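Local coordinates for protein trans-4-hydroxy-L-proline dehydratase (Clostridioides difficile 70-100-2010, PDB 6VXC) that catalyses, as a glycyl radical enzyme, the dehydration of trans-4-hydroxy-L-proline to (S)-1-pyrroline-5-carboxylate during anaerobic degradation of hydroxyproline, at residues Phe285-Ile288 / Gly289-Glu293; Asp522-Ile525 / Glu526-Val530; Ala642-Asn645 / Glu646-Arg650; Lys712-His715 / Ile716-Gly719. All coordinates share one frame; numbering follows the deposited sequence.

Contact 1 of 4, residues Phe285-Ile288 / Gly289-Glu293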
# COMPACT_ATOMS: atom_id res chain seq x y z
N PHE A 285 -18.45 3.43 -7.12
CA PHE A 285 -18.99 4.59 -6.40
C PHE A 285 -18.48 4.63 -4.97
O PHE A 285 -18.09 5.69 -4.46
CB PHE A 285 -20.52 4.55 -6.42
CG PHE A 285 -21.15 5.13 -7.66
CD1 PHE A 285 -20.52 6.15 -8.38
CD2 PHE A 285 -22.40 4.69 -8.10
CE1 PHE A 285 -21.11 6.70 -9.52
CE2 PHE A 285 -23.00 5.23 -9.25
CZ PHE A 285 -22.36 6.24 -9.96
N VAL A 286 -18.49 3.48 -4.29
CA VAL A 286 -17.95 3.40 -2.94
C VAL A 286 -16.47 3.78 -2.95
O VAL A 286 -16.00 4.50 -2.07
CB VAL A 286 -18.16 1.99 -2.35
CG1 VAL A 286 -17.45 1.85 -1.01
CG2 VAL A 286 -19.65 1.65 -2.21
N HIS A 287 -15.73 3.31 -3.95
CA HIS A 287 -14.32 3.67 -4.08
C HIS A 287 -14.14 5.19 -4.20
O HIS A 287 -13.37 5.79 -3.45
CB HIS A 287 -13.72 2.95 -5.30
CG HIS A 287 -12.26 3.19 -5.51
ND1 HIS A 287 -11.31 2.20 -5.38
CD2 HIS A 287 -11.59 4.30 -5.92
CE1 HIS A 287 -10.12 2.70 -5.65
NE2 HIS A 287 -10.26 3.96 -5.99
N ILE A 288 -14.87 5.82 -5.12
CA ILE A 288 -14.82 7.27 -5.25
C ILE A 288 -15.17 7.93 -3.92
O ILE A 288 -14.57 8.93 -3.53
CB ILE A 288 -15.77 7.75 -6.37
CG1 ILE A 288 -15.28 7.24 -7.73
CG2 ILE A 288 -15.87 9.28 -6.39
CD1 ILE A 288 -13.92 7.75 -8.08
N GLY A 289 -16.16 7.40 -3.24
CA GLY A 289 -16.59 7.94 -1.97
C GLY A 289 -15.52 7.93 -0.90
O GLY A 289 -15.20 8.98 -0.33
N VAL A 290 -14.96 6.75 -0.59
CA VAL A 290 -14.05 6.69 0.55
C VAL A 290 -12.73 7.39 0.26
O VAL A 290 -12.08 7.90 1.17
CB VAL A 290 -13.83 5.23 1.01
CG1 VAL A 290 -15.15 4.63 1.50
CG2 VAL A 290 -13.17 4.38 -0.11
N THR A 291 -12.33 7.44 -1.01
CA THR A 291 -11.07 8.12 -1.32
C THR A 291 -11.24 9.62 -1.53
O THR A 291 -10.24 10.32 -1.68
CB THR A 291 -10.38 7.49 -2.55
OG1 THR A 291 -11.20 7.64 -3.71
CG2 THR A 291 -10.10 6.01 -2.30
N THR A 292 -12.47 10.13 -1.58
CA THR A 292 -12.65 11.57 -1.49
C THR A 292 -13.11 12.03 -0.12
O THR A 292 -12.96 13.21 0.20
CB THR A 292 -13.62 12.09 -2.58
OG1 THR A 292 -14.87 11.41 -2.51
CG2 THR A 292 -13.01 11.97 -3.98
N GLU A 293 -13.66 11.13 0.70
CA GLU A 293 -13.86 11.42 2.12
C GLU A 293 -12.54 11.82 2.79
O GLU A 293 -12.47 12.83 3.50
CB GLU A 293 -14.49 10.20 2.81
CG GLU A 293 -14.56 10.28 4.33
CD GLU A 293 -15.37 9.14 4.99
OE1 GLU A 293 -15.05 7.94 4.80
OE2 GLU A 293 -16.34 9.46 5.74

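Contact 2 of 4, residues Asp522-Ile525 / Glu526-Val530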
# COMPACT_ATOMS: atom_id res chain seq x y z
N ASP A 522 10.31 2.60 21.22
CA ASP A 522 9.60 3.39 22.22
C ASP A 522 9.29 4.80 21.69
O ASP A 522 8.18 5.30 21.85
CB ASP A 522 10.40 3.48 23.51
CG ASP A 522 10.16 2.32 24.46
OD1 ASP A 522 9.29 1.47 24.19
OD2 ASP A 522 10.84 2.26 25.50
N ILE A 523 10.28 5.44 21.05
CA ILE A 523 10.06 6.78 20.49
C ILE A 523 8.95 6.76 19.45
O ILE A 523 8.07 7.63 19.45
CB ILE A 523 11.37 7.33 19.89
CG1 ILE A 523 12.37 7.67 20.97
CG2 ILE A 523 11.09 8.54 18.99
CD1 ILE A 523 13.69 8.15 20.39
N LYS A 524 9.01 5.80 18.52
CA LYS A 524 8.03 5.71 17.45
C LYS A 524 6.63 5.46 17.99
O LYS A 524 5.66 6.06 17.54
CB LYS A 524 8.44 4.61 16.47
CG LYS A 524 7.43 4.30 15.36
CD LYS A 524 7.20 5.49 14.45
CE LYS A 524 6.34 5.10 13.24
NZ LYS A 524 5.80 6.28 12.51
N ILE A 525 6.51 4.53 18.94
CA ILE A 525 5.21 4.15 19.47
C ILE A 525 4.56 5.32 20.22
O ILE A 525 3.36 5.55 20.10
CB ILE A 525 5.36 2.92 20.39
CG1 ILE A 525 5.89 1.70 19.62
CG2 ILE A 525 4.05 2.58 21.07
CD1 ILE A 525 4.85 0.90 18.91
N GLU A 526 5.35 6.07 20.99
CA GLU A 526 4.80 7.22 21.70
C GLU A 526 4.22 8.24 20.72
O GLU A 526 3.11 8.73 20.92
CB GLU A 526 5.86 7.86 22.59
CG GLU A 526 5.41 9.19 23.17
CD GLU A 526 6.34 9.73 24.26
OE1 GLU A 526 7.48 9.23 24.40
OE2 GLU A 526 5.93 10.68 24.96
N GLY A 527 4.96 8.56 19.66
CA GLY A 527 4.41 9.41 18.62
C GLY A 527 3.19 8.79 17.96
O GLY A 527 2.18 9.47 17.74
N ASN A 528 3.25 7.49 17.65
CA ASN A 528 2.10 6.80 17.07
C ASN A 528 0.85 6.97 17.93
O ASN A 528 -0.25 7.18 17.40
CB ASN A 528 2.39 5.31 16.92
CG ASN A 528 3.26 4.99 15.72
OD1 ASN A 528 3.65 5.87 14.95
ND2 ASN A 528 3.61 3.71 15.59
N ALA A 529 0.98 6.84 19.25
CA ALA A 529 -0.19 6.92 20.12
C ALA A 529 -0.83 8.30 20.05
O ALA A 529 -2.05 8.43 19.93
CB ALA A 529 0.18 6.56 21.57
N VAL A 530 -0.01 9.35 20.12
CA VAL A 530 -0.51 10.71 19.91
C VAL A 530 -1.22 10.80 18.57
O VAL A 530 -2.30 11.40 18.46
CB VAL A 530 0.64 11.73 20.01
CG1 VAL A 530 0.19 13.10 19.53
CG2 VAL A 530 1.17 11.81 21.45
O HOH W 1 5.21 8.23 14.98

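Contact 3 of 4, residues Ala642-Asn645 / Glu646-Arg650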
# COMPACT_ATOMS: atom_id res chain seq x y z
N ALA A 642 14.13 -10.36 17.48
CA ALA A 642 14.25 -9.18 18.33
C ALA A 642 13.25 -8.11 17.89
O ALA A 642 12.61 -7.48 18.74
CB ALA A 642 15.67 -8.63 18.28
N TYR A 643 13.13 -7.91 16.58
CA TYR A 643 12.17 -6.94 16.05
C TYR A 643 10.74 -7.34 16.36
O TYR A 643 9.95 -6.54 16.88
CB TYR A 643 12.38 -6.80 14.53
CG TYR A 643 11.54 -5.74 13.88
CD1 TYR A 643 11.68 -4.41 14.23
CD2 TYR A 643 10.64 -6.06 12.87
CE1 TYR A 643 10.94 -3.42 13.61
CE2 TYR A 643 9.88 -5.08 12.25
CZ TYR A 643 10.04 -3.76 12.62
OH TYR A 643 9.30 -2.76 12.02
N TYR A 644 10.39 -8.59 16.06
CA TYR A 644 9.08 -9.11 16.41
C TYR A 644 8.79 -8.93 17.90
O TYR A 644 7.72 -8.46 18.28
CB TYR A 644 9.01 -10.59 16.04
CG TYR A 644 7.84 -11.34 16.63
CD1 TYR A 644 6.61 -11.33 16.00
CD2 TYR A 644 7.98 -12.08 17.81
CE1 TYR A 644 5.54 -12.01 16.53
CE2 TYR A 644 6.90 -12.76 18.35
CZ TYR A 644 5.68 -12.72 17.69
OH TYR A 644 4.58 -13.37 18.19
N ASN A 645 9.76 -9.29 18.75
CA ASN A 645 9.55 -9.24 20.20
C ASN A 645 9.43 -7.81 20.71
O ASN A 645 8.65 -7.56 21.63
CB ASN A 645 10.70 -9.94 20.93
CG ASN A 645 10.60 -11.47 20.88
OD1 ASN A 645 9.51 -12.03 20.87
ND2 ASN A 645 11.74 -12.13 20.85
N GLU A 646 10.16 -6.88 20.12
CA GLU A 646 10.14 -5.50 20.60
C GLU A 646 8.82 -4.80 20.27
O GLU A 646 8.37 -3.95 21.05
CB GLU A 646 11.31 -4.74 20.00
CG GLU A 646 11.49 -3.35 20.54
CD GLU A 646 11.72 -3.36 22.03
OE1 GLU A 646 12.61 -4.12 22.49
OE2 GLU A 646 11.00 -2.62 22.72
N VAL A 647 8.19 -5.16 19.16
CA VAL A 647 7.02 -4.45 18.67
C VAL A 647 5.71 -5.15 19.04
O VAL A 647 4.76 -4.51 19.47
CB VAL A 647 7.12 -4.24 17.14
CG1 VAL A 647 5.80 -3.67 16.60
CG2 VAL A 647 8.25 -3.30 16.83
N THR A 648 5.64 -6.47 18.87
CA THR A 648 4.36 -7.18 18.85
C THR A 648 3.69 -7.24 20.23
O THR A 648 4.30 -7.62 21.23
CB THR A 648 4.56 -8.60 18.33
OG1 THR A 648 5.19 -8.57 17.05
CG2 THR A 648 3.23 -9.33 18.23
N GLY A 649 2.39 -6.95 20.26
CA GLY A 649 1.64 -7.03 21.49
C GLY A 649 1.57 -5.74 22.28
O GLY A 649 0.84 -5.68 23.26
N ARG A 650 2.31 -4.72 21.88
CA ARG A 650 2.10 -3.42 22.49
C ARG A 650 0.68 -2.96 22.18
O ARG A 650 0.21 -3.13 21.06
CB ARG A 650 3.09 -2.39 21.96
CG ARG A 650 4.53 -2.65 22.28
CD ARG A 650 5.35 -1.60 21.58
NE ARG A 650 6.77 -1.71 21.88
CZ ARG A 650 7.47 -0.84 22.59
NH1 ARG A 650 6.88 0.24 23.10
NH2 ARG A 650 8.77 -1.03 22.77
O HOH W 2 6.39 -9.16 22.49

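Contact 4 of 4, residues Lys712-His715 / Ile716-Gly719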
# COMPACT_ATOMS: atom_id res chain seq x y z
N LYS A 712 13.22 -19.44 6.66
CA LYS A 712 13.66 -19.56 8.05
C LYS A 712 13.14 -18.41 8.91
O LYS A 712 13.20 -18.50 10.14
CB LYS A 712 15.19 -19.63 8.11
CG LYS A 712 15.76 -20.86 7.40
CD LYS A 712 17.29 -20.79 7.31
CE LYS A 712 17.84 -21.91 6.42
NZ LYS A 712 19.33 -21.80 6.32
N MET A 713 12.64 -17.35 8.29
CA MET A 713 11.87 -16.32 8.96
C MET A 713 10.45 -16.84 9.19
O MET A 713 9.86 -17.48 8.31
CB MET A 713 11.87 -15.06 8.09
CG MET A 713 11.17 -13.86 8.66
SD MET A 713 11.17 -12.46 7.52
CE MET A 713 12.86 -11.89 7.73
N ASP A 714 9.89 -16.58 10.37
CA ASP A 714 8.57 -17.12 10.70
C ASP A 714 7.50 -16.17 10.15
O ASP A 714 7.02 -15.27 10.84
CB ASP A 714 8.41 -17.34 12.20
CG ASP A 714 7.24 -18.26 12.52
OD1 ASP A 714 6.49 -18.61 11.58
OD2 ASP A 714 7.06 -18.65 13.69
N HIS A 715 7.11 -16.41 8.90
CA HIS A 715 6.13 -15.55 8.25
C HIS A 715 4.80 -15.55 8.98
O HIS A 715 4.09 -14.54 8.97
CB HIS A 715 5.95 -16.00 6.79
CG HIS A 715 7.23 -16.02 6.04
ND1 HIS A 715 7.68 -14.94 5.32
CD2 HIS A 715 8.20 -16.96 5.94
CE1 HIS A 715 8.87 -15.22 4.80
NE2 HIS A 715 9.21 -16.44 5.17
N ILE A 716 4.44 -16.65 9.65
CA ILE A 716 3.12 -16.73 10.26
C ILE A 716 2.95 -15.70 11.36
O ILE A 716 1.83 -15.26 11.65
CB ILE A 716 2.85 -18.15 10.77
CG1 ILE A 716 3.06 -19.18 9.66
CG2 ILE A 716 1.44 -18.23 11.36
CD1 ILE A 716 2.40 -18.80 8.38
N LYS A 717 4.05 -15.29 12.00
CA LYS A 717 4.04 -14.30 13.09
C LYS A 717 4.06 -12.86 12.60
O LYS A 717 4.15 -11.96 13.43
CB LYS A 717 5.24 -14.54 14.01
CG LYS A 717 5.13 -15.83 14.79
CD LYS A 717 6.35 -16.03 15.70
CE LYS A 717 6.23 -17.35 16.45
NZ LYS A 717 7.46 -17.66 17.22
N THR A 718 3.97 -12.62 11.29
CA THR A 718 3.97 -11.28 10.73
C THR A 718 2.62 -10.98 10.10
O THR A 718 1.75 -11.85 9.95
CB THR A 718 5.05 -11.10 9.67
OG1 THR A 718 4.63 -11.76 8.46
CG2 THR A 718 6.41 -11.67 10.12
N GLY A 719 2.46 -9.72 9.69
CA GLY A 719 1.38 -9.34 8.81
C GLY A 719 1.84 -9.23 7.37
O GLY A 719 1.31 -8.41 6.61
O HOH W 3 9.26 -18.49 15.44
O HOH W 4 6.11 -19.23 8.63

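Contact 1 of 4, residues Phe285-Ile288 / Gly289-Glu293
With chi1 at 63° in T291 and 56° in T292, each OG1 sits between its own backbone N and carbonyl carbon and is turned back onto the helix. T291 OG1 donates to H287 O at 2.9 Å, and T292 OG1 to I288 O at 2.7 Å. The carbonyl of H287 is gripped twice, because T291 N also binds H287 O, at 3.1 Å; the hydroxyl and the amide arrive from opposite faces of the carbonyl plane. At I288 O the hydroxyl is joined by a weak bond from T292 N. These i to i-4 threonine bonds lie in the last turns of helix 276-293, buried here, within the pyruvate formate lyase-like part of the chain, and hold both hydroxyls against the backbone. The same torsion leaves T291 CG2 over one face of the H287 imidazole, whose ND1 is bonded to Y283 OH and whose ring stacks with W284. One residue earlier, V290 N bonds V286 O, while V286 CG1 and V290 CG1 touch loosely at 4.4 Å. F72 and Y75 of helix 64-78 pack on T292, and F300 packs on both H287 and V290.

Contact 2 of 4, residues Asp522-Ile525 / Glu526-Val530
K524 and N528, one turn apart on the buried side of helix 506-538, form the close part of this contact. The lysine leaves the helix with CG anti to the backbone N (chi1 174°) and bends at chi2, 63°, which carries its methylenes across the amide of N528. K524 CE comes within 3.3 Å of N528 OD1, and NZ makes only a weak hydrogen bond to the same oxygen. Water 1 closes the triangle, 2.8 Å from N528 OD1 and 3.2 Å from K524 NZ. The ammonium group has stronger partners outside the helix: the carbonyls of T170 and T468 and the carboxylate of E171, a setting that would probably favour its charged form. N528 ND2 is turned to weak bonds with T468 OG1 and Y658 OH, so both ends of the amide have partners. Beneath the side chains, N528 N bonds K524 O at 2.8 Å. The other side of the helix is looser and more open to solvent. There E526 runs out extended, touching the preceding turn mainly through CB, 3.5 Å from D522 O, and A529 offers just its methyl, CB 3.6 Å from I525 O. D522 reaches instead to R650, its salt-bridge partner. I525 lies between the two sides, packed on I570 of strand 565-573. The unbroken i to i-4 backbone bonds are those of the middle of a long helix, 506-538, with one side buried against strand 565-573 and the other turned toward solvent.

Contact 3 of 4, residues Ala642-Asn645 / Glu646-Arg650
Y644 O takes two good hydrogen bonds from T648, from N at 2.9 Å and from OG1 at 2.8 Å, and a weak third from V647 N. The T648 hydroxyl is aimed there by chi1 of -55°, which sets OG1 beside its own backbone N. T648 CB itself lies over one face of the Y644 ring, offset toward the rim, in a CH-pi contact 4.2 Å from the centroid. N645 O is served by water 2, which donates to it and to T648 O and so ties the last turn to the outgoing chain. E646 O is taken by R650 NE at 2.9 Å, in the carbonyl plane and nearly straight (171°). R650 NH2 adds a salt bridge to E646 OE2 at 2.7 Å, OE2 offering its anti lone pair, so the guanidinium holds E646 side-on through two nitrogens. E646 OE2 also accepts from H518 ND1. Y643 OH is bonded to I570 O, and the Y643 ring lies beside V647, CE1 to CG2 4.2 Å. The carbonyls of Y644, N645 and E646 are thus satisfied at the C-terminal end of helix 630-647, where a type II turn from V647 to R650, with G649 at positive phi, leads the chain toward strand 657-661.

Contact 4 of 4, residues Lys712-His715 / Ile716-Gly719
A single 3-10 turn in the loop between helix 703-711 and strand 724-726, within the glycine radical region of the chain, brings D714 back against K717 and H715 against T718. D714, centre of an inverse gamma turn, starts it: K717 N bonds D714 O at 3.2 Å. The carboxylate also turns to the amide of I716, D714 OD1 taking a weak bond from I716 N. Water 4 lies between the same two atoms, donating to OD1 and accepting from I716 N, so the one N-H is shared. The lysine is extended beyond CG, its methylenes lying across the carboxylate with K717 CE 3.2 Å from D714 OD2. That course leaves K717 NZ 3.7 Å from D714 OD2, a long salt bridge. Water 3 spans the gap, donating to D714 OD2 at 2.8 Å and accepting from K717 NZ at 2.7 Å. At the end of the turn H715 O accepts two bonds from T718. The hydroxyl, swung back by chi1 of 76°, donates in the carbonyl plane on a lone pair, T718 OG1 to H715 O 2.9 Å, whereas T718 N comes from above the plane. T718 OG1 also receives G720 N. The H715 imidazole is fixed by C710 O at NE2 and T721 OG1 at ND1. The T718 side chain is about 9 Å from that of E456, the probable proton acceptor. I716 packs on A431 and Q434 of helix 429-438, T718 and M713 rest on F640 of helix 630-647, and G719 makes backbone bonds to T457 and to V660 of strand 657-661.

Contact 1 is wholly buried, whereas contacts 2, 3 and 4 each combine a buried face with a partly exposed one. Contact 2 lies mid-helix, contact 1 in the last turns of a helix, contact 3 runs off a helix end into a turn, and contact 4 is in a loop. Threonine hydroxyls close on backbone carbonyls in contacts 1, 3 and 4, while charged side chains and waters enter in the three less buried ones. Contacts 2 and 3 join through D522 OD1 and R650 NH1, 2.9 Å apart, linking helix 506-538 to the turn after helix 630-647. Contact 3 meets contact 4 where Y644 CE1 touches K717 O. Contact 1 stands apart, its centre about 30 Å or more from the other centres.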